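Local structure of beta-1,4-mannanase (Caldicellulosiruptor saccharolyticus, 1PMH) at residues 87-92 / 103-108; 109-114 / 148-153; 124-129 / 138-143. The protein probably binds beta-1,4-mannan chains as the carbohydrate-binding module of a mannan-degrading enzyme, here holding mannohexaose. All coordinates share one frame; numbering follows the deposited sequence. Where two conformers were deposited one is given.

Contact 1 (87-92 / 103-108); sequences FEMFIP and FAYKVV. Unlike the reference sequence in segment 103-108: Ala-104 (reference Pro). With BMA (beta-D-mannopyranose), chain B; BMA (beta-D-mannopyranose), chain C.
Phe-87, Met-89 and Ile-91 of one strand interlock with Phe-103, Tyr-105 and Val-107 of another across the hydrophobic interior of a beta-sandwich; the strand axes lie 11.2 Å apart and run roughly antiparallel, at 157°. The aromatic pair comes first: Phe-87 and Tyr-105 meet tip to tip, CZ of Phe-87 lying 3.5 Å from CE1 of Tyr-105, with ring planes inclined at 75°. The selenium of Met-89, a selenomethionine, makes two Met-aromatic contacts, oblique to the Tyr-105 ring and at the edge of Phe-103, in its plane, with SE 3.9 Å from CZ of Phe-103. The chain bends at its last torsion (chi3 -55°), setting CE over one face of Tyr-105, 3.9 Å from the ring centroid, in a CH-pi contact. Purely aliphatic partners close the two ends: CD1 of Ile-91 reaches the edge of Phe-103, and CG2 of Val-107 comes 3.9 Å from CE2 of Phe-87. Within the contact the one polar tip, the Tyr-105 hydroxyl, is hydrogen-bonded to Glu-119. On the other side of strand 102-109 the extended Lys-106 carries NZ to two mannoses, bonding O2 of one (2.8 Å) and O3 and O4 of the next; Glu-115 adds a salt bridge. Strand 84-92 sits between strands 135-145 and 172-181 in one sheet, and strand 102-109 between strands 114-122 and 153-165 in the sheet facing it.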
loop_
_atom_site.group_PDB
_atom_site.type_symbol
_atom_site.label_atom_id
_atom_site.label_comp_id
_atom_site.label_asym_id
_atom_site.label_seq_id
_atom_site.Cartn_x
_atom_site.Cartn_y
_atom_site.Cartn_z
ATOM N N PHE A 87 6.414 0.557 -4.097
ATOM C CA PHE A 87 4.991 0.828 -4.280
ATOM C C PHE A 87 4.789 2.287 -4.627
ATOM O O PHE A 87 5.659 3.132 -4.358
ATOM C CB PHE A 87 4.214 0.472 -3.007
ATOM C CG PHE A 87 4.568 1.367 -1.859
ATOM C CD1 PHE A 87 3.881 2.571 -1.675
ATOM C CD2 PHE A 87 5.660 1.089 -1.059
ATOM C CE1 PHE A 87 4.297 3.472 -0.741
ATOM C CE2 PHE A 87 6.065 2.019 -0.085
ATOM C CZ PHE A 87 5.370 3.183 0.072
ATOM N N GLU A 88 3.605 2.575 -5.186
ATOM C CA GLU A 88 3.128 3.932 -5.386
ATOM C C GLU A 88 1.787 4.054 -4.675
ATOM O O GLU A 88 0.921 3.200 -4.806
ATOM C CB GLU A 88 2.951 4.238 -6.890
ATOM C CG GLU A 88 4.243 4.166 -7.693
ATOM C CD GLU A 88 4.079 4.471 -9.174
ATOM O OE1 GLU A 88 3.738 5.618 -9.466
ATOM O OE2 GLU A 88 4.378 3.593 -10.020
HETATM N N MSE A 89 1.626 5.179 -4.002
HETATM C CA MSE A 89 0.423 5.499 -3.242
HETATM C C MSE A 89 -0.067 6.859 -3.666
HETATM O O MSE A 89 0.735 7.779 -3.815
HETATM C CB MSE A 89 0.806 5.462 -1.778
HETATM C CG MSE A 89 -0.283 5.747 -0.845
HETATM SE SE MSE A 89 0.377 5.845 0.995
HETATM C CE MSE A 89 1.131 4.343 1.117
ATOM N N PHE A 90 -1.384 7.008 -3.836
ATOM C CA PHE A 90 -1.993 8.213 -4.382
ATOM C C PHE A 90 -3.130 8.645 -3.460
ATOM O O PHE A 90 -4.016 7.842 -3.186
ATOM C CB PHE A 90 -2.583 7.990 -5.794
ATOM C CG PHE A 90 -1.610 7.384 -6.780
ATOM C CD1 PHE A 90 -1.296 6.056 -6.748
ATOM C CD2 PHE A 90 -1.047 8.170 -7.756
ATOM C CE1 PHE A 90 -0.377 5.509 -7.607
ATOM C CE2 PHE A 90 -0.118 7.626 -8.636
ATOM C CZ PHE A 90 0.212 6.302 -8.531
ATOM N N ILE A 91 -3.162 9.919 -3.096
ATOM C CA ILE A 91 -4.265 10.443 -2.290
ATOM C C ILE A 91 -4.730 11.725 -2.974
ATOM O O ILE A 91 -3.924 12.612 -3.217
ATOM C CB ILE A 91 -3.864 10.752 -0.830
ATOM C CG1 ILE A 91 -3.016 9.632 -0.211
ATOM C CG2 ILE A 91 -5.124 10.997 -0.037
ATOM C CD1 ILE A 91 -1.507 9.806 -0.294
ATOM N N PRO A 92 -6.031 11.861 -3.274
ATOM C CA PRO A 92 -6.551 13.112 -3.881
ATOM C C PRO A 92 -6.050 14.319 -3.077
ATOM O O PRO A 92 -6.330 14.456 -1.891
ATOM C CB PRO A 92 -8.054 12.937 -3.777
ATOM C CG PRO A 92 -8.273 11.522 -3.769
ATOM C CD PRO A 92 -7.124 10.882 -3.103
ATOM N N PHE A 103 -1.621 10.840 8.297
ATOM C CA PHE A 103 -1.660 9.412 8.505
ATOM C C PHE A 103 -0.267 8.823 8.430
ATOM O O PHE A 103 0.661 9.412 7.905
ATOM C CB PHE A 103 -2.660 8.713 7.560
ATOM C CG PHE A 103 -2.234 8.585 6.120
ATOM C CD1 PHE A 103 -1.559 7.479 5.689
ATOM C CD2 PHE A 103 -2.565 9.554 5.182
ATOM C CE1 PHE A 103 -1.166 7.318 4.391
ATOM C CE2 PHE A 103 -2.189 9.394 3.869
ATOM C CZ PHE A 103 -1.472 8.276 3.492
ATOM N N ALA A 104 -0.165 7.624 8.982
ATOM C CA ALA A 104 1.041 6.812 8.938
ATOM C C ALA A 104 0.771 5.582 8.090
ATOM O O ALA A 104 -0.367 5.131 7.961
ATOM C CB ALA A 104 1.424 6.408 10.355
ATOM N N TYR A 105 1.813 5.005 7.543
ATOM C CA TYR A 105 1.724 3.722 6.895
ATOM C C TYR A 105 2.961 2.905 7.203
ATOM O O TYR A 105 4.041 3.419 7.530
ATOM C CB TYR A 105 1.439 3.809 5.391
ATOM C CG TYR A 105 2.633 4.298 4.622
ATOM C CD1 TYR A 105 3.566 3.410 4.159
ATOM C CD2 TYR A 105 2.859 5.639 4.379
ATOM C CE1 TYR A 105 4.713 3.833 3.486
ATOM C CE2 TYR A 105 3.971 6.088 3.702
ATOM C CZ TYR A 105 4.936 5.184 3.309
ATOM O OH TYR A 105 6.069 5.562 2.637
ATOM N N LYS A 106 2.788 1.595 7.096
ATOM C CA LYS A 106 3.867 0.620 7.222
ATOM C C LYS A 106 3.732 -0.405 6.109
ATOM O O LYS A 106 2.632 -0.742 5.712
ATOM C CB LYS A 106 3.862 -0.084 8.566
ATOM C CG LYS A 106 3.840 0.814 9.776
ATOM C CD LYS A 106 4.074 0.076 11.077
ATOM C CE LYS A 106 4.261 1.016 12.268
ATOM N NZ LYS A 106 4.532 0.218 13.511
ATOM N N VAL A 107 4.888 -0.916 5.684
ATOM C CA VAL A 107 4.970 -2.007 4.734
ATOM C C VAL A 107 5.674 -3.156 5.451
ATOM O O VAL A 107 6.772 -2.950 5.999
ATOM C CB VAL A 107 5.725 -1.584 3.476
ATOM C CG1 VAL A 107 5.848 -2.749 2.516
ATOM C CG2 VAL A 107 5.023 -0.418 2.793
ATOM N N VAL A 108 5.034 -4.314 5.460
ATOM C CA VAL A 108 5.391 -5.423 6.325
ATOM C C VAL A 108 5.370 -6.721 5.539
ATOM O O VAL A 108 4.471 -6.960 4.739
ATOM C CB VAL A 108 4.359 -5.506 7.459
ATOM C CG1 VAL A 108 4.476 -6.713 8.330
ATOM C CG2 VAL A 108 4.411 -4.245 8.314
HETATM C C1 BMA B . 2.131 -0.246 15.995
HETATM C C2 BMA B . 1.315 -0.918 14.934
HETATM C C3 BMA B . 1.090 -2.361 15.374
HETATM C C4 BMA B . 2.442 -3.019 15.701
HETATM C C5 BMA B . 3.262 -2.166 16.646
HETATM C C6 BMA B . 4.645 -2.772 16.811
HETATM O O2 BMA B . 2.016 -0.894 13.711
HETATM O O3 BMA B . 0.331 -3.034 14.362
HETATM O O4 BMA B . 2.218 -4.187 16.441
HETATM O O5 BMA B . 3.403 -0.864 16.145
HETATM O O6 BMA B . 5.287 -2.091 17.830
HETATM C C1 BMA C . 2.953 4.592 17.412
HETATM C C2 BMA C . 4.238 3.939 16.959
HETATM C C3 BMA C . 3.881 2.779 16.041
HETATM C C4 BMA C . 2.801 1.931 16.639
HETATM C C5 BMA C . 1.579 2.744 17.090
HETATM C C6 BMA C . 0.491 1.950 17.766
HETATM O O2 BMA C . 4.919 3.425 18.088
HETATM O O3 BMA C . 5.032 2.039 15.647
HETATM O O4 BMA C . 2.406 1.067 15.600
HETATM O O5 BMA C . 2.013 3.746 17.997
HETATM O O6 BMA C . 1.005 1.207 18.849
#

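Contact 2 (109-114 / 148-153); sequences INDGWK and EDFRTK. With BMA (beta-D-mannopyranose), chain D; BMA (beta-D-mannopyranose), chain E.
Lys-114 and Phe-150 bring together two loops at one end of the jellyroll sandwich, their CA atoms 8.8 Å apart. Residues 109-114 form the hairpin turn joining strands 102-109 and 114-122, closed by reciprocal backbone bonds between Ile-109 and Lys-114, with an inverse gamma turn centred on Asn-110; positive phi angles at Gly-112 and Trp-113 carry the chain round. The opposing segment is a short 3-10 turn, 148-150, followed by a second inverse gamma turn at Arg-151. Phe-150 plugs the junction. The Lys-114 chain crosses one face of its ring, CG standing 3.6 Å from the centroid in a CH-pi contact, while CB is 3.4 Å from CZ. In the conformer described, one of two, the bend of Lys-114 at chi2 (64°) swings CD toward the CE1 side of the ring. At the ring's edge are CG2 of Ile-109, 4.0 Å from CE2, and the backbone O of Asp-111, in the ring plane; the Asp-111 carboxylate turns to the backbone N of Arg-155. The turn's other side binds sugar. One face of the Trp-113 indole is covered by a mannose, whose C5 stands over the ring centre, 3.5 Å from CD2; the indole NE1 is tied to Glu-115. An alanine in place of Trp-113 would probably leave that mannose without its aromatic platform and Glu-115 without the indole N-H. On the next mannose Asn-110 makes a two-pronged grip: OD1 accepts from O2 at 2.7 Å, and ND2 donates to O3 at 3.0 Å, almost straight at 168°.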
loop_
_atom_site.group_PDB
_atom_site.type_symbol
_atom_site.label_atom_id
_atom_site.label_comp_id
_atom_site.label_asym_id
_atom_site.label_seq_id
_atom_site.Cartn_x
_atom_site.Cartn_y
_atom_site.Cartn_z
ATOM N N ILE A 109 6.346 -7.589 5.829
ATOM C CA ILE A 109 6.220 -9.011 5.515
ATOM C C ILE A 109 5.759 -9.708 6.764
ATOM O O ILE A 109 6.461 -9.688 7.784
ATOM C CB ILE A 109 7.516 -9.632 4.956
ATOM C CG1 ILE A 109 7.944 -8.938 3.655
ATOM C CG2 ILE A 109 7.325 -11.133 4.758
ATOM C CD1 ILE A 109 9.338 -9.386 3.161
ATOM N N ASN A 110 4.557 -10.268 6.725
ATOM C CA ASN A 110 3.963 -10.855 7.920
ATOM C C ASN A 110 4.428 -12.266 8.204
ATOM O O ASN A 110 3.664 -13.200 8.206
ATOM C CB ASN A 110 2.441 -10.703 7.866
ATOM C CG ASN A 110 1.772 -10.984 9.192
ATOM O OD1 ASN A 110 2.434 -10.941 10.248
ATOM N ND2 ASN A 110 0.453 -11.245 9.140
ATOM N N ASP A 111 5.739 -12.367 8.475
ATOM C CA ASP A 111 6.407 -13.551 8.988
ATOM C C ASP A 111 7.037 -13.089 10.301
ATOM O O ASP A 111 8.001 -12.309 10.313
ATOM C CB ASP A 111 7.472 -14.058 8.048
ATOM C CG ASP A 111 8.042 -15.387 8.520
ATOM O OD1 ASP A 111 8.498 -15.416 9.686
ATOM O OD2 ASP A 111 8.070 -16.336 7.724
ATOM N N GLY A 112 6.340 -13.345 11.401
ATOM C CA GLY A 112 6.637 -12.731 12.678
ATOM C C GLY A 112 6.456 -11.228 12.696
ATOM O O GLY A 112 6.944 -10.588 13.637
ATOM N N TRP A 113 5.746 -10.664 11.715
ATOM C CA TRP A 113 5.512 -9.220 11.564
ATOM C C TRP A 113 6.839 -8.465 11.457
ATOM O O TRP A 113 7.370 -7.919 12.413
ATOM C CB TRP A 113 4.642 -8.650 12.679
ATOM C CG TRP A 113 4.245 -7.213 12.445
ATOM C CD1 TRP A 113 4.873 -6.084 12.940
ATOM C CD2 TRP A 113 3.139 -6.758 11.713
ATOM N NE1 TRP A 113 4.233 -4.939 12.525
ATOM C CE2 TRP A 113 3.141 -5.335 11.805
ATOM C CE3 TRP A 113 2.112 -7.415 11.029
ATOM C CZ2 TRP A 113 2.143 -4.562 11.196
ATOM C CZ3 TRP A 113 1.139 -6.622 10.417
ATOM C CH2 TRP A 113 1.192 -5.240 10.524
ATOM N N LYS A 114 7.393 -8.421 10.254
ATOM C CA LYS A 114 8.651 -7.773 9.953
ATOM C C LYS A 114 8.413 -6.501 9.177
ATOM O O LYS A 114 8.033 -6.526 8.010
ATOM C CB LYS A 114 9.488 -8.755 9.133
ATOM C CG LYS A 114 10.887 -8.301 8.844
ATOM C CD LYS A 114 11.701 -8.157 10.108
ATOM C CE LYS A 114 13.094 -7.711 9.749
ATOM N NZ LYS A 114 13.974 -7.408 10.912
ATOM N N GLU A 148 18.658 -8.856 4.887
ATOM C CA GLU A 148 19.366 -10.057 4.464
ATOM C C GLU A 148 18.751 -11.309 5.110
ATOM O O GLU A 148 18.605 -12.359 4.465
ATOM C CB GLU A 148 20.872 -9.876 4.718
ATOM C CG GLU A 148 21.451 -8.664 3.983
ATOM C CD GLU A 148 21.375 -7.303 4.687
ATOM O OE1 GLU A 148 20.306 -6.630 4.758
ATOM O OE2 GLU A 148 22.453 -6.856 5.146
ATOM N N ASP A 149 18.369 -11.215 6.391
ATOM C CA ASP A 149 17.819 -12.376 7.092
ATOM C C ASP A 149 16.432 -12.767 6.605
ATOM O O ASP A 149 15.972 -13.857 6.946
ATOM C CB ASP A 149 17.842 -12.205 8.615
ATOM C CG ASP A 149 16.751 -11.323 9.161
ATOM O OD1 ASP A 149 16.467 -10.276 8.582
ATOM O OD2 ASP A 149 16.197 -11.551 10.265
ATOM N N PHE A 150 15.762 -11.929 5.811
ATOM C CA PHE A 150 14.494 -12.297 5.143
ATOM C C PHE A 150 14.643 -12.755 3.715
ATOM O O PHE A 150 13.631 -13.049 3.066
ATOM C CB PHE A 150 13.492 -11.129 5.269
ATOM C CG PHE A 150 12.587 -11.265 6.458
ATOM C CD1 PHE A 150 13.088 -11.370 7.743
ATOM C CD2 PHE A 150 11.213 -11.399 6.279
ATOM C CE1 PHE A 150 12.206 -11.635 8.802
ATOM C CE2 PHE A 150 10.397 -11.629 7.308
ATOM C CZ PHE A 150 10.870 -11.768 8.572
ATOM N N ARG A 151 15.884 -12.795 3.191
ATOM C CA ARG A 151 16.094 -13.181 1.814
ATOM C C ARG A 151 16.217 -14.704 1.769
ATOM O O ARG A 151 17.265 -15.266 1.499
ATOM C CB ARG A 151 17.260 -12.424 1.225
ATOM C CG ARG A 151 17.064 -10.936 1.210
ATOM C CD ARG A 151 18.247 -10.203 0.574
ATOM N NE ARG A 151 18.194 -8.784 0.900
ATOM C CZ ARG A 151 19.196 -7.935 0.749
ATOM N NH1 ARG A 151 20.341 -8.289 0.175
ATOM N NH2 ARG A 151 19.037 -6.678 1.105
ATOM N N THR A 152 15.077 -15.347 2.019
ATOM C CA THR A 152 14.964 -16.763 2.228
ATOM C C THR A 152 13.472 -17.073 2.185
ATOM O O THR A 152 12.642 -16.174 1.952
ATOM C CB THR A 152 15.629 -17.192 3.552
ATOM O OG1 THR A 152 15.632 -18.637 3.576
ATOM C CG2 THR A 152 14.927 -16.605 4.811
ATOM N N LYS A 153 13.104 -18.322 2.417
ATOM C CA LYS A 153 11.693 -18.658 2.442
ATOM C C LYS A 153 11.027 -18.074 3.691
ATOM O O LYS A 153 11.483 -18.294 4.814
ATOM C CB LYS A 153 11.514 -20.167 2.363
ATOM C CG LYS A 153 11.893 -20.795 1.043
ATOM C CD LYS A 153 12.032 -22.320 1.191
ATOM C CE LYS A 153 13.351 -22.722 1.820
ATOM N NZ LYS A 153 13.722 -24.163 1.976
HETATM C C1 BMA D . 2.198 -5.367 15.711
HETATM C C2 BMA D . 2.475 -6.492 16.706
HETATM C C3 BMA D . 2.391 -7.749 15.884
HETATM C C4 BMA D . 1.068 -7.862 15.154
HETATM C C5 BMA D . 0.757 -6.613 14.322
HETATM C C6 BMA D . -0.586 -6.575 13.604
HETATM O O2 BMA D . 1.531 -6.498 17.744
HETATM O O3 BMA D . 2.624 -8.851 16.744
HETATM O O4 BMA D . 1.174 -8.914 14.242
HETATM O O5 BMA D . 0.891 -5.502 15.194
HETATM O O6 BMA D . -1.642 -6.749 14.508
HETATM C C1 BMA E . -0.029 -9.688 14.081
HETATM C C2 BMA E . 0.013 -10.469 12.785
HETATM C C3 BMA E . -1.266 -11.308 12.642
HETATM C C4 BMA E . -1.336 -12.231 13.871
HETATM C C5 BMA E . -1.265 -11.464 15.194
HETATM C C6 BMA E . -1.224 -12.278 16.487
HETATM O O2 BMA E . 1.230 -11.176 12.696
HETATM O O3 BMA E . -1.111 -12.135 11.502
HETATM O O4 BMA E . -2.557 -12.918 13.941
HETATM O O5 BMA E . -0.122 -10.657 15.158
HETATM O O6 BMA E . -1.406 -11.383 17.567
#

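Contact 3 (124-129 / 138-143); sequences ANAGKK and TVIHKA
Thr-138 and Ala-124 make the side-chain hydrogen bond of this contact, OG1 donating to the alanine carbonyl O at 2.8 Å, in the carbonyl plane and on a lone pair. The placement of OG1 beside the backbone N (chi1 -58°) leaves CG2 to pack against the backbone O of Ala-126, 3.5 Å away. This is the tight part, where the loop entering the 128-132/135-145 beta hairpin is fastened to the second strand. Next to it the antiparallel ladder begins: Lys-128 and Val-139 are a hydrogen-bonded pair, Lys-128 N to Val-139 O at 3.0 Å and Val-139 N to Lys-128 O at 2.8 Å. Gly-127 continues the approach, its CA 3.3 Å from Val-139 O in a CA-H...O contact; with phi at 58°, a side chain at this position would run into that oxygen. Val-139 O thus receives both an N-H and a C-H. On this inner side Ala-124 also packs on helix 93-98, and Ala-126 CB lies at a loose 4.4 Å from Ile-140 CD1. The outer side is more open. Lys-128 leads its exposed chain across Val-139, and the bend at chi4 (-51°) turns NZ back over the strand; its approach to the Val-139 methyl is tentative, since that valine has two conformers. NZ ends near the His-141 ring without bonding it, and that imidazole is held through NE2 by Glu-86 instead. The chemistry implies a join set mainly by backbone groups and one buried hydroxyl, while the lysine on the outside adds chiefly the cover of its aliphatic chain.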
loop_
_atom_site.group_PDB
_atom_site.type_symbol
_atom_site.label_atom_id
_atom_site.label_comp_id
_atom_site.label_asym_id
_atom_site.label_seq_id
_atom_site.Cartn_x
_atom_site.Cartn_y
_atom_site.Cartn_z
ATOM N N ALA A 124 -0.726 16.295 2.816
ATOM C CA ALA A 124 -0.880 16.446 1.367
ATOM C C ALA A 124 0.399 16.901 0.680
ATOM O O ALA A 124 0.541 16.647 -0.512
ATOM C CB ALA A 124 -2.017 17.401 1.024
ATOM N N ASN A 125 1.305 17.568 1.378
ATOM C CA ASN A 125 2.522 18.054 0.770
ATOM C C ASN A 125 3.674 17.041 0.823
ATOM O O ASN A 125 4.795 17.353 0.448
ATOM C CB ASN A 125 2.841 19.480 1.248
ATOM C CG ASN A 125 1.817 20.506 0.720
ATOM O OD1 ASN A 125 1.422 20.480 -0.455
ATOM N ND2 ASN A 125 1.362 21.392 1.600
ATOM N N ALA A 126 3.424 15.820 1.294
ATOM C CA ALA A 126 4.376 14.719 1.157
ATOM C C ALA A 126 4.579 14.358 -0.299
ATOM O O ALA A 126 3.743 14.621 -1.168
ATOM C CB ALA A 126 3.861 13.503 1.943
ATOM N N GLY A 127 5.700 13.698 -0.569
ATOM C CA GLY A 127 5.939 13.164 -1.894
ATOM C C GLY A 127 5.911 14.230 -2.954
ATOM O O GLY A 127 6.577 15.250 -2.773
ATOM N N LYS A 128 5.207 13.956 -4.062
ATOM C CA LYS A 128 5.067 14.873 -5.189
ATOM C C LYS A 128 3.605 15.051 -5.525
ATOM O O LYS A 128 2.814 14.118 -5.394
ATOM C CB LYS A 128 5.782 14.360 -6.446
ATOM C CG LYS A 128 5.520 12.966 -6.955
ATOM C CD LYS A 128 6.421 12.749 -8.171
ATOM C CE LYS A 128 6.118 11.528 -9.007
ATOM N NZ LYS A 128 6.014 10.244 -8.263
ATOM N N LYS A 129 3.244 16.220 -6.023
ATOM C CA LYS A 129 1.902 16.488 -6.481
ATOM C C LYS A 129 1.855 16.245 -7.989
ATOM O O LYS A 129 2.586 16.886 -8.735
ATOM C CB LYS A 129 1.513 17.936 -6.155
ATOM C CG LYS A 129 0.068 18.285 -6.467
ATOM C CD LYS A 129 -0.123 19.785 -6.161
ATOM C CE LYS A 129 -1.536 20.263 -6.297
ATOM N NZ LYS A 129 -1.569 21.710 -5.957
ATOM N N THR A 138 -1.528 13.699 -4.202
ATOM C CA THR A 138 -0.289 13.452 -3.461
ATOM C C THR A 138 0.180 12.063 -3.811
ATOM O O THR A 138 -0.602 11.118 -3.682
ATOM C CB THR A 138 -0.624 13.503 -1.959
ATOM O OG1 THR A 138 -1.192 14.764 -1.619
ATOM C CG2 THR A 138 0.569 13.180 -1.103
ATOM N N VAL A 139 1.426 11.940 -4.278
ATOM C CA VAL A 139 1.968 10.660 -4.683
ATOM C C VAL A 139 3.216 10.351 -3.892
ATOM O O VAL A 139 4.171 11.133 -3.827
ATOM C CB VAL A 139 2.289 10.696 -6.166
ATOM C CG1 VAL A 139 2.894 9.361 -6.621
ATOM C CG2 VAL A 139 1.027 11.045 -6.982
ATOM N N ILE A 140 3.206 9.180 -3.272
ATOM C CA ILE A 140 4.313 8.622 -2.489
ATOM C C ILE A 140 4.800 7.415 -3.246
ATOM O O ILE A 140 4.055 6.493 -3.515
ATOM C CB ILE A 140 3.860 8.264 -1.084
ATOM C CG1 ILE A 140 3.471 9.560 -0.375
ATOM C CG2 ILE A 140 4.966 7.531 -0.309
ATOM C CD1 ILE A 140 2.822 9.386 0.927
ATOM N N HIS A 141 6.071 7.449 -3.594
ATOM C CA HIS A 141 6.703 6.377 -4.350
ATOM C C HIS A 141 7.982 6.028 -3.621
ATOM O O HIS A 141 8.926 6.827 -3.592
ATOM C CB HIS A 141 7.005 6.853 -5.770
ATOM C CG HIS A 141 7.573 5.809 -6.668
ATOM N ND1 HIS A 141 7.984 6.090 -7.953
ATOM C CD2 HIS A 141 7.725 4.477 -6.512
ATOM C CE1 HIS A 141 8.244 4.947 -8.565
ATOM N NE2 HIS A 141 8.295 3.989 -7.664
ATOM N N LYS A 142 8.041 4.834 -3.022
ATOM C CA LYS A 142 9.180 4.442 -2.182
ATOM C C LYS A 142 9.510 2.996 -2.459
ATOM O O LYS A 142 8.661 2.246 -2.906
ATOM C CB LYS A 142 8.855 4.528 -0.674
ATOM C CG LYS A 142 8.486 5.879 -0.143
ATOM C CD LYS A 142 9.682 6.749 0.042
ATOM C CE LYS A 142 9.382 8.000 0.856
ATOM N NZ LYS A 142 10.343 9.099 0.503
ATOM N N ALA A 143 10.739 2.647 -2.101
ATOM C CA ALA A 143 11.178 1.268 -1.985
ATOM C C ALA A 143 11.825 1.074 -0.640
ATOM O O ALA A 143 12.659 1.872 -0.258
ATOM C CB ALA A 143 12.142 0.895 -3.101
#

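From the N terminus, contact 1 comes first: 87-92 and 103-108 close a short loop containing helix 93-98 and join the two sheets through the core. Segment 109-114 follows at once and opens contact 2, whose long loop closes only at 148-153. Contact 3, 124-129 with 138-143, is nested within that loop as part of a hairpin; none of the three cross. Contacts 1 and 3 meet in one sheet, where strands 84-92 and 135-145 are neighbours, with Met-89 N probably hydrogen-bonded to Ile-140 O. Contacts 1 and 2 touch where Val-108 packs on Trp-113, whereas contacts 2 and 3 stay about 11 Å apart at their nearest atoms.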